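Local coordinates for alginate biosynthesis protein AlgX (Pseudomonas aeruginosa, PDB 4KNC) that takes part in O-acetylating the exopolysaccharide alginate and protects the polymer from degradation as it crosses the periplasm, at residues R65-L70 with S308-A313; D72-K77 with P315-G320; Q236-G241 with N289-L294; L277-T282 with V391-R396. All coordinates share one frame; numbering follows the deposited sequence.

Contact 1. Residues R65-L70 with S308-A313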
# COMPACT_ATOMS: atom_id res chain seq x y z
N ARG A 65 -4.35 -11.55 12.24
CA ARG A 65 -4.77 -12.78 11.57
C ARG A 65 -4.86 -12.63 10.05
O ARG A 65 -4.44 -13.52 9.31
CB ARG A 65 -6.12 -13.28 12.12
CG ARG A 65 -6.03 -13.88 13.51
CD ARG A 65 -7.29 -14.65 13.85
NE ARG A 65 -8.49 -13.83 13.71
CZ ARG A 65 -9.02 -13.11 14.69
NH1 ARG A 65 -8.46 -13.11 15.89
NH2 ARG A 65 -10.12 -12.40 14.47
N GLU A 66 -5.39 -11.51 9.59
CA GLU A 66 -5.52 -11.28 8.16
C GLU A 66 -4.13 -11.15 7.51
O GLU A 66 -3.90 -11.64 6.40
CB GLU A 66 -6.37 -10.04 7.88
CG GLU A 66 -7.88 -10.24 8.14
CD GLU A 66 -8.67 -8.94 8.05
OE1 GLU A 66 -8.26 -7.95 8.70
OE2 GLU A 66 -9.69 -8.89 7.33
N LEU A 67 -3.22 -10.50 8.22
CA LEU A 67 -1.86 -10.33 7.70
C LEU A 67 -1.19 -11.69 7.58
O LEU A 67 -0.60 -11.99 6.54
CB LEU A 67 -1.05 -9.37 8.57
CG LEU A 67 -1.34 -7.87 8.31
CD1 LEU A 67 -0.85 -6.98 9.44
CD2 LEU A 67 -0.73 -7.44 7.00
N ARG A 68 -1.29 -12.51 8.62
CA ARG A 68 -0.71 -13.86 8.57
C ARG A 68 -1.32 -14.72 7.46
O ARG A 68 -0.61 -15.40 6.72
CB ARG A 68 -0.81 -14.56 9.94
CG ARG A 68 -0.80 -16.09 9.91
CD ARG A 68 0.52 -16.69 9.40
NE ARG A 68 1.63 -16.61 10.35
CZ ARG A 68 2.80 -17.23 10.17
NH1 ARG A 68 3.77 -17.10 11.07
NH2 ARG A 68 3.01 -17.98 9.09
N ALA A 69 -2.65 -14.67 7.32
CA ALA A 69 -3.32 -15.41 6.26
C ALA A 69 -2.83 -15.00 4.87
O ALA A 69 -2.58 -15.85 4.01
CB ALA A 69 -4.84 -15.22 6.37
N LEU A 70 -2.71 -13.69 4.65
CA LEU A 70 -2.22 -13.20 3.36
C LEU A 70 -0.78 -13.64 3.11
O LEU A 70 -0.46 -14.12 2.02
CB LEU A 70 -2.32 -11.67 3.29
CG LEU A 70 -1.73 -11.03 2.02
CD1 LEU A 70 -2.42 -11.61 0.78
CD2 LEU A 70 -1.85 -9.51 2.06
N SER A 308 -12.33 -5.46 3.50
CA SER A 308 -12.50 -5.40 2.05
C SER A 308 -11.17 -5.44 1.29
O SER A 308 -11.13 -5.81 0.11
CB SER A 308 -13.35 -4.19 1.65
OG SER A 308 -12.82 -2.99 2.19
N PHE A 309 -10.08 -5.07 1.97
CA PHE A 309 -8.74 -5.25 1.39
C PHE A 309 -8.42 -6.73 1.20
O PHE A 309 -8.04 -7.17 0.11
CB PHE A 309 -7.66 -4.61 2.26
CG PHE A 309 -6.26 -4.95 1.82
CD1 PHE A 309 -5.76 -4.46 0.63
CD2 PHE A 309 -5.46 -5.77 2.60
CE1 PHE A 309 -4.47 -4.78 0.21
CE2 PHE A 309 -4.16 -6.09 2.19
CZ PHE A 309 -3.67 -5.59 1.00
N TYR A 310 -8.56 -7.49 2.28
CA TYR A 310 -8.22 -8.91 2.25
C TYR A 310 -9.15 -9.74 1.38
O TYR A 310 -8.70 -10.70 0.73
CB TYR A 310 -8.10 -9.45 3.68
CG TYR A 310 -6.99 -8.74 4.44
CD1 TYR A 310 -5.67 -9.16 4.33
CD2 TYR A 310 -7.26 -7.60 5.19
CE1 TYR A 310 -4.64 -8.49 5.00
CE2 TYR A 310 -6.25 -6.92 5.86
CZ TYR A 310 -4.93 -7.37 5.76
OH TYR A 310 -3.93 -6.70 6.42
N ARG A 311 -10.43 -9.38 1.33
CA ARG A 311 -11.37 -10.04 0.42
C ARG A 311 -10.97 -9.95 -1.06
O ARG A 311 -11.34 -10.79 -1.87
CB ARG A 311 -12.79 -9.49 0.61
CG ARG A 311 -13.36 -9.78 1.98
CD ARG A 311 -14.79 -9.30 2.07
NE ARG A 311 -15.68 -10.06 1.21
CZ ARG A 311 -16.95 -9.73 1.02
NH1 ARG A 311 -17.45 -8.67 1.64
NH2 ARG A 311 -17.73 -10.46 0.22
N GLN A 312 -10.23 -8.91 -1.41
CA GLN A 312 -9.65 -8.81 -2.75
C GLN A 312 -8.27 -9.50 -2.80
O GLN A 312 -8.01 -10.34 -3.67
CB GLN A 312 -9.53 -7.35 -3.16
CG GLN A 312 -10.85 -6.63 -3.30
CD GLN A 312 -10.68 -5.15 -3.48
OE1 GLN A 312 -10.37 -4.67 -4.58
NE2 GLN A 312 -10.86 -4.40 -2.39
N ALA A 313 -7.40 -9.16 -1.86
CA ALA A 313 -6.02 -9.65 -1.93
C ALA A 313 -5.91 -11.17 -1.92
O ALA A 313 -5.16 -11.73 -2.72
CB ALA A 313 -5.17 -9.03 -0.83

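Contact 2. Residues D72-K77 with P315-G320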
# COMPACT_ATOMS: atom_id res chain seq x y z
N ASP A 72 0.63 -16.24 4.23
CA ASP A 72 0.63 -17.68 3.96
C ASP A 72 0.20 -17.97 2.54
O ASP A 72 0.84 -18.74 1.85
CB ASP A 72 -0.25 -18.43 4.95
CG ASP A 72 0.38 -18.56 6.31
OD1 ASP A 72 1.63 -18.45 6.40
OD2 ASP A 72 -0.36 -18.77 7.28
N GLU A 73 -0.90 -17.35 2.12
CA GLU A 73 -1.32 -17.50 0.74
C GLU A 73 -0.19 -17.15 -0.24
O GLU A 73 0.09 -17.90 -1.17
CB GLU A 73 -2.57 -16.66 0.47
CG GLU A 73 -3.29 -17.01 -0.82
CD GLU A 73 -3.79 -18.45 -0.83
OE1 GLU A 73 -3.90 -19.08 0.24
OE2 GLU A 73 -4.06 -18.96 -1.94
N LEU A 74 0.49 -16.03 -0.00
CA LEU A 74 1.63 -15.66 -0.85
C LEU A 74 2.75 -16.72 -0.82
O LEU A 74 3.28 -17.10 -1.87
CB LEU A 74 2.19 -14.30 -0.45
CG LEU A 74 1.27 -13.12 -0.78
CD1 LEU A 74 1.71 -11.88 -0.03
CD2 LEU A 74 1.29 -12.87 -2.28
N LYS A 75 3.09 -17.18 0.38
CA LYS A 75 4.11 -18.23 0.56
C LYS A 75 3.79 -19.52 -0.20
O LYS A 75 4.68 -20.17 -0.75
CB LYS A 75 4.31 -18.54 2.03
CG LYS A 75 5.43 -19.53 2.29
CD LYS A 75 6.73 -19.01 1.70
CE LYS A 75 7.87 -20.00 1.90
NZ LYS A 75 8.26 -20.10 3.34
N ARG A 76 2.51 -19.89 -0.24
CA ARG A 76 2.10 -21.08 -0.99
C ARG A 76 2.44 -20.94 -2.47
O ARG A 76 2.69 -21.92 -3.15
CB ARG A 76 0.59 -21.32 -0.88
CG ARG A 76 0.10 -21.86 0.44
CD ARG A 76 -1.26 -22.54 0.27
NE ARG A 76 -2.22 -21.73 -0.48
CZ ARG A 76 -2.51 -21.90 -1.77
NH1 ARG A 76 -3.39 -21.11 -2.37
NH2 ARG A 76 -1.92 -22.87 -2.46
N LYS A 77 2.43 -19.70 -2.96
CA LYS A 77 2.67 -19.44 -4.37
C LYS A 77 4.17 -19.26 -4.65
O LYS A 77 4.57 -18.97 -5.78
CB LYS A 77 1.86 -18.21 -4.82
CG LYS A 77 1.72 -18.05 -6.33
CD LYS A 77 0.96 -16.76 -6.67
CE LYS A 77 1.08 -16.40 -8.15
NZ LYS A 77 0.62 -17.50 -9.06
N PRO A 315 -8.04 -13.82 -2.88
CA PRO A 315 -8.26 -14.52 -4.15
C PRO A 315 -7.41 -13.99 -5.30
O PRO A 315 -7.25 -14.68 -6.30
CB PRO A 315 -9.73 -14.25 -4.45
CG PRO A 315 -10.00 -12.93 -3.76
CD PRO A 315 -9.23 -13.03 -2.49
N LEU A 316 -6.88 -12.78 -5.16
CA LEU A 316 -6.02 -12.22 -6.21
C LEU A 316 -4.70 -12.98 -6.35
O LEU A 316 -4.09 -12.99 -7.42
CB LEU A 316 -5.77 -10.73 -5.97
CG LEU A 316 -6.87 -9.83 -6.51
CD1 LEU A 316 -6.58 -8.38 -6.14
CD2 LEU A 316 -6.96 -10.00 -8.02
N VAL A 317 -4.25 -13.61 -5.27
CA VAL A 317 -3.01 -14.39 -5.32
C VAL A 317 -3.06 -15.45 -6.44
O VAL A 317 -2.06 -15.68 -7.12
CB VAL A 317 -2.68 -15.04 -3.96
CG1 VAL A 317 -1.46 -15.94 -4.07
CG2 VAL A 317 -2.43 -13.96 -2.93
N ASP A 318 -4.24 -16.05 -6.66
CA ASP A 318 -4.43 -17.03 -7.73
C ASP A 318 -5.27 -16.55 -8.90
O ASP A 318 -6.03 -17.32 -9.48
CB ASP A 318 -5.02 -18.34 -7.19
CG ASP A 318 -4.05 -19.11 -6.35
OD1 ASP A 318 -3.74 -18.64 -5.24
OD2 ASP A 318 -3.58 -20.18 -6.81
N ASN A 319 -5.13 -15.28 -9.24
CA ASN A 319 -5.74 -14.72 -10.45
C ASN A 319 -7.27 -14.85 -10.55
O ASN A 319 -7.81 -14.99 -11.64
CB ASN A 319 -5.07 -15.32 -11.70
CG ASN A 319 -5.02 -14.33 -12.85
OD1 ASN A 319 -5.59 -13.23 -12.77
ND2 ASN A 319 -4.34 -14.71 -13.93
N GLY A 320 -7.95 -14.79 -9.41
CA GLY A 320 -9.40 -14.86 -9.38
C GLY A 320 -9.99 -16.07 -10.09
O GLY A 320 -9.81 -17.22 -9.66

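Contact 3. Residues Q236-G241 with N289-L294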
# COMPACT_ATOMS: atom_id res chain seq x y z
N GLN A 236 13.39 -10.68 -10.00
CA GLN A 236 12.73 -11.62 -9.09
C GLN A 236 12.19 -10.92 -7.85
O GLN A 236 11.66 -11.58 -6.95
CB GLN A 236 13.73 -12.70 -8.68
CG GLN A 236 14.21 -13.56 -9.84
CD GLN A 236 13.07 -14.33 -10.47
OE1 GLN A 236 12.11 -14.70 -9.79
NE2 GLN A 236 13.16 -14.57 -11.78
N ILE A 237 12.35 -9.60 -7.80
CA ILE A 237 11.91 -8.80 -6.65
C ILE A 237 11.00 -7.65 -7.11
O ILE A 237 11.35 -6.91 -8.02
CB ILE A 237 13.10 -8.20 -5.87
CG1 ILE A 237 14.10 -9.30 -5.48
CG2 ILE A 237 12.59 -7.46 -4.63
CD1 ILE A 237 15.24 -8.82 -4.58
N ALA A 238 9.84 -7.53 -6.48
CA ALA A 238 8.85 -6.52 -6.85
C ALA A 238 8.56 -5.64 -5.65
O ALA A 238 8.54 -6.11 -4.52
CB ALA A 238 7.57 -7.18 -7.33
N LEU A 239 8.33 -4.37 -5.92
CA LEU A 239 8.06 -3.39 -4.89
C LEU A 239 6.67 -2.82 -5.10
O LEU A 239 6.34 -2.34 -6.18
CB LEU A 239 9.10 -2.27 -4.96
CG LEU A 239 8.90 -1.05 -4.07
CD1 LEU A 239 8.83 -1.43 -2.59
CD2 LEU A 239 10.02 -0.05 -4.31
N VAL A 240 5.84 -2.90 -4.06
CA VAL A 240 4.54 -2.25 -4.10
C VAL A 240 4.51 -1.26 -2.94
O VAL A 240 5.06 -1.53 -1.88
CB VAL A 240 3.36 -3.26 -4.05
CG1 VAL A 240 3.30 -4.04 -5.35
CG2 VAL A 240 3.49 -4.21 -2.85
N GLY A 241 3.90 -0.10 -3.17
CA GLY A 241 4.04 0.99 -2.22
C GLY A 241 3.32 2.26 -2.60
O GLY A 241 2.45 2.26 -3.47
N ASN A 289 4.79 -14.64 -14.19
CA ASN A 289 6.09 -14.71 -13.54
C ASN A 289 6.07 -14.10 -12.14
O ASN A 289 6.50 -12.96 -11.96
CB ASN A 289 7.14 -13.99 -14.39
CG ASN A 289 7.13 -14.44 -15.84
OD1 ASN A 289 7.20 -15.64 -16.13
ND2 ASN A 289 7.04 -13.48 -16.76
N PRO A 290 5.57 -14.84 -11.15
CA PRO A 290 5.53 -14.29 -9.78
C PRO A 290 6.93 -14.02 -9.22
O PRO A 290 7.85 -14.80 -9.46
CB PRO A 290 4.82 -15.38 -8.97
CG PRO A 290 4.95 -16.64 -9.78
CD PRO A 290 4.97 -16.19 -11.22
N PRO A 291 7.08 -12.93 -8.46
CA PRO A 291 8.38 -12.63 -7.87
C PRO A 291 8.70 -13.63 -6.78
O PRO A 291 7.77 -14.20 -6.21
CB PRO A 291 8.15 -11.26 -7.23
CG PRO A 291 6.69 -11.30 -6.83
CD PRO A 291 6.01 -12.04 -7.96
N LYS A 292 9.98 -13.85 -6.51
CA LYS A 292 10.41 -14.63 -5.36
C LYS A 292 10.20 -13.81 -4.09
O LYS A 292 9.91 -14.34 -3.02
CB LYS A 292 11.90 -14.96 -5.48
CG LYS A 292 12.27 -15.71 -6.75
CD LYS A 292 11.85 -17.17 -6.66
CE LYS A 292 12.19 -17.93 -7.93
NZ LYS A 292 11.32 -17.52 -9.07
N ILE A 293 10.35 -12.50 -4.23
CA ILE A 293 10.25 -11.58 -3.10
C ILE A 293 9.34 -10.39 -3.45
O ILE A 293 9.46 -9.79 -4.52
CB ILE A 293 11.64 -11.06 -2.64
CG1 ILE A 293 12.61 -12.22 -2.38
CG2 ILE A 293 11.51 -10.17 -1.39
CD1 ILE A 293 13.97 -11.78 -1.90
N LEU A 294 8.43 -10.09 -2.54
CA LEU A 294 7.52 -8.96 -2.69
C LEU A 294 7.77 -8.00 -1.53
O LEU A 294 7.60 -8.37 -0.37
CB LEU A 294 6.06 -9.44 -2.66
CG LEU A 294 4.95 -8.39 -2.75
CD1 LEU A 294 5.04 -7.60 -4.04
CD2 LEU A 294 3.58 -9.06 -2.63

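Contact 4. Residues L277-T282 with V391-R396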
# COMPACT_ATOMS: atom_id res chain seq x y z
N LEU A 277 -0.49 -2.83 -4.30
CA LEU A 277 -0.44 -4.29 -4.21
C LEU A 277 -1.65 -4.93 -4.91
O LEU A 277 -1.52 -5.95 -5.58
CB LEU A 277 -0.38 -4.71 -2.74
CG LEU A 277 -0.44 -6.19 -2.37
CD1 LEU A 277 0.65 -6.98 -3.07
CD2 LEU A 277 -0.29 -6.33 -0.88
N LEU A 278 -2.83 -4.34 -4.77
CA LEU A 278 -4.01 -4.88 -5.45
C LEU A 278 -3.86 -4.80 -6.98
O LEU A 278 -4.12 -5.77 -7.68
CB LEU A 278 -5.29 -4.17 -4.98
CG LEU A 278 -5.80 -4.42 -3.56
CD1 LEU A 278 -7.18 -3.76 -3.33
CD2 LEU A 278 -5.86 -5.92 -3.23
N ALA A 279 -3.43 -3.65 -7.49
CA ALA A 279 -3.23 -3.51 -8.93
C ALA A 279 -2.17 -4.49 -9.42
O ALA A 279 -2.37 -5.17 -10.44
CB ALA A 279 -2.84 -2.08 -9.29
N TYR A 280 -1.06 -4.58 -8.70
CA TYR A 280 0.01 -5.52 -9.05
C TYR A 280 -0.48 -6.98 -9.10
O TYR A 280 -0.23 -7.70 -10.07
CB TYR A 280 1.20 -5.40 -8.10
CG TYR A 280 2.35 -6.32 -8.46
CD1 TYR A 280 2.84 -6.37 -9.76
CD2 TYR A 280 2.95 -7.12 -7.50
CE1 TYR A 280 3.89 -7.22 -10.09
CE2 TYR A 280 4.00 -7.96 -7.82
CZ TYR A 280 4.47 -8.00 -9.12
OH TYR A 280 5.52 -8.85 -9.44
N MET A 281 -1.18 -7.42 -8.06
CA MET A 281 -1.68 -8.79 -8.05
C MET A 281 -2.89 -9.01 -8.98
O MET A 281 -3.34 -10.14 -9.15
CB MET A 281 -2.02 -9.25 -6.63
CG MET A 281 -0.88 -9.14 -5.65
SD MET A 281 -1.04 -10.31 -4.30
CE MET A 281 -2.57 -9.81 -3.53
N THR A 282 -3.43 -7.94 -9.56
CA THR A 282 -4.44 -8.12 -10.61
C THR A 282 -3.75 -8.28 -11.97
O THR A 282 -4.36 -8.77 -12.93
CB THR A 282 -5.46 -6.95 -10.67
OG1 THR A 282 -6.04 -6.76 -9.37
CG2 THR A 282 -6.58 -7.25 -11.65
N VAL A 391 -4.50 3.91 -10.89
CA VAL A 391 -4.17 2.57 -11.37
C VAL A 391 -4.96 2.15 -12.60
O VAL A 391 -5.95 2.76 -12.97
CB VAL A 391 -4.33 1.50 -10.28
CG1 VAL A 391 -3.53 1.89 -9.03
CG2 VAL A 391 -5.80 1.29 -9.96
N ASP A 392 -4.50 1.07 -13.22
CA ASP A 392 -5.14 0.51 -14.40
C ASP A 392 -5.06 -1.01 -14.29
O ASP A 392 -4.01 -1.60 -14.56
CB ASP A 392 -4.44 1.00 -15.67
CG ASP A 392 -5.16 0.59 -16.95
OD1 ASP A 392 -5.53 -0.60 -17.10
OD2 ASP A 392 -5.35 1.46 -17.83
N THR A 393 -6.16 -1.63 -13.87
CA THR A 393 -6.25 -3.09 -13.80
C THR A 393 -7.09 -3.60 -14.96
O THR A 393 -7.52 -4.76 -14.98
CB THR A 393 -6.88 -3.56 -12.47
OG1 THR A 393 -8.25 -3.14 -12.40
CG2 THR A 393 -6.11 -3.00 -11.28
N GLY A 394 -7.32 -2.72 -15.94
CA GLY A 394 -8.15 -3.03 -17.08
C GLY A 394 -9.62 -3.06 -16.71
O GLY A 394 -10.42 -3.71 -17.38
N GLY A 395 -9.96 -2.38 -15.63
CA GLY A 395 -11.33 -2.38 -15.12
C GLY A 395 -11.71 -3.66 -14.39
O GLY A 395 -12.88 -3.85 -14.05
N ARG A 396 -10.74 -4.54 -14.15
CA ARG A 396 -10.98 -5.79 -13.43
C ARG A 396 -10.90 -5.65 -11.90
O ARG A 396 -10.05 -4.92 -11.37
CB ARG A 396 -10.01 -6.88 -13.90
CG ARG A 396 -10.21 -8.23 -13.25
CD ARG A 396 -9.29 -9.26 -13.86
NE ARG A 396 -9.40 -10.57 -13.22
CZ ARG A 396 -8.37 -11.37 -12.98
NH1 ARG A 396 -7.14 -10.98 -13.32
NH2 ARG A 396 -8.55 -12.55 -12.40
O HOH W 1 -3.43 -4.38 -12.69
O HOH W 2 -8.20 -5.15 -9.25

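Contact 1. Residues R65-L70 with S308-A313
Phe309 touches Leu70 with one corner of its ring: CE2 lies 4.1 Å from Leu70 CD2, and the two side chains cross at about a right angle. Its CD2 also sits over the centre of the Tyr310 ring, which is thereby backed from within its own helix. Tyr310, next in sequence, carries most of the contact. Its CG stands anti to the carbonyl carbon (chi1 -61°), and the ring fills the gap between the helices. On the face opposite Phe309, Glu66 CB lies 3.5 Å from the centroid of the Tyr310 ring and only 1° off its normal, a well-centred CH-pi contact. The extended Glu66 chain then passes over the ring's CD2 side, with Glu66 CD 3.5 Å from Tyr310 CD2. Farther out, Tyr310 OH comes within 3.3 Å of Leu67 CD2 while hydrogen-bonding to Met304 O, so the buried hydroxyl is satisfied beyond this helix pair. One turn on, Ala313 CB packs 4.1 Å from Leu70 CD1, the other branch of that leucine. No hydrogen bond joins the two segments. The segment axes run almost parallel, 11° apart, and approach to 10.9 Å; helix 307-316 is covered on further sides by helix 275-282, through Leu277, Leu278 and Met281, and by strand 380-386, where Ile385 touches Gln312.

Contact 2. Residues D72-K77 with P315-G320
Leu74 and Val317 bring the two backbones closest, CA to CA 6.6 Å, where the last turns of helix 61-76 pass the type I beta turn from Leu316 to Asn319. Val317 is the wedge. Its CG1, anti to the backbone N (chi1 175°), lies 3.6 Å from Lys77 CD. The other methyl, Val317 CG2, is 3.9 Å from Leu74 CD2. Between them, Val317 CB faces Glu73 CG at 3.8 Å. Lys77 slides past the valine in the opposite direction, carrying its methylenes by Val317 O. Beside the valine the chemistry turns ionic. Arg76 NE donates to Glu73 OE1 at 3.2 Å, an oxygen met from above the carboxylate plane but lying in the plane of the guanidinium. A long salt bridge from Arg76 NH1 to Asp318 OD1 is doubtful, because NH1 is uncertainly placed; the arginine lies where it may offset the two acids. The turn sits within a Schellman motif that ends the helix: Asn319, at positive phi, is the C-prime residue, with Gly320 N bonded to Pro315 O and Asn319 N to Leu316 O. Such a cap is a standard way to end a helix, and here it closes helix 307-316 where the SGNH hydrolase-like domain gives way to the carbohydrate-binding module.

Contact 3. Residues Q236-G241 with N289-L294
Gln236 lies side by side with Lys292, the two side chains pointing the same way at the entrance to a pair of parallel strands. From its root, Gln236 CB sits 3.9 Å from Lys292 CG. The chain bends at chi2 (-63°), which places CD 4.0 Å from Lys292 CG. At the tip, Gln236 OE1 accepts a hydrogen bond of 3.0 Å from Lys292 NZ, which stands above the amide plane, 47° out of it. The same OE1 comes within 3.2 Å of Lys292 CG. The other branch, NE2, bonds to Asn234 O. The backbone of the same glutamine also serves the contact: its O receives Ile293 N at 3.2 Å and a weak second bond from Lys292 N. The ladder then continues with Ala238 N to Ile293 O at 3.0 Å. Ile237 and Ile293 are paired on one face of the sheet, their side chains side by side with Ile237 CG1 4.1 Å from Ile293 CB. On the other face Ala238 CB packs against Pro291 and Leu294, and Leu294 CD1 reaches on to Val240 CG2 at 3.9 Å, the two side chains crossing at about a right angle. Tyr280 and Leu277 of helix 275-282 cover this second face. These are inner strands of the parallel sheet of the SGNH hydrolase-like domain, with strand 263-265 flanking 237-240. Along the strands the contact consists of backbone bonds and aliphatic packing; at their start, the amide oxygen gives the lysine ammonium a polar partner and probably stabilises its positive charge.

Contact 4. Residues L277-T282 with V391-R396
Thr282 and Thr393 touch, yet no direct hydrogen bond joins helix 275-282 to the loop 391-396; the polar links between them pass through two waters. One water donates to Ala279 O at 2.6 Å and, weakly, to Asp392 O at 3.4 Å. The other donates to Thr282 OG1 at 2.7 Å and to Arg396 O at 2.8 Å. Thr282 OG1 in turn donates to Leu278 O, one turn back in the helix, so the hydroxyl relays between its own helix and the water. Most direct contact is between aliphatic carbons. Thr282 CG2 lies 3.8 Å from Thr393 CB and also meets the side of the extended Arg396 chain, at CD, 4.0 Å away. Thr393 CG2 rests 3.8 Å from Ala279 CA, and Val391 CB faces Ala279 CB at 4.0 Å. In Thr393, OG1 stands between the backbone N and the carbonyl carbon (chi1 66°), where it donates to Arg396 O, on a lone pair in the carbonyl plane. The loop is shaped by an Asx turn, Gly394 N to Asp392 OD1, and a type I' turn from Thr393 to Arg396, with Gly394 and Gly395 both at positive phi. The guanidinium of Arg396 is held beyond the helix by Asn319 and Asp358. This is a domain interface, a water-bridged seam between the SGNH hydrolase-like domain and the carbohydrate-binding module; side chain to side chain, Val391 lies about 12 Å from Ser243, the inferred nucleophile.

In the fold
Contacts 1 and 2 are successive stages of one pairing, helix 61-76 against helix 307-316: buried and aromatic in contact 1, partly buried and edged with charge in contact 2. Contact 3 is also buried, but it joins parallel strands through backbone bonds rather than side chains alone. Contact 4 lies nearer the surface and relies on small side chains and water. Helix 275-282 connects the set, packing against the sheet of contact 3 through Tyr280 and Leu277, against helix 307-316 through Leu278 and Met281, and against the carbohydrate-binding module in contact 4. A probable hydrogen bond from Arg396 NH1 to Asn319 OD1 ties contact 4 to contact 2.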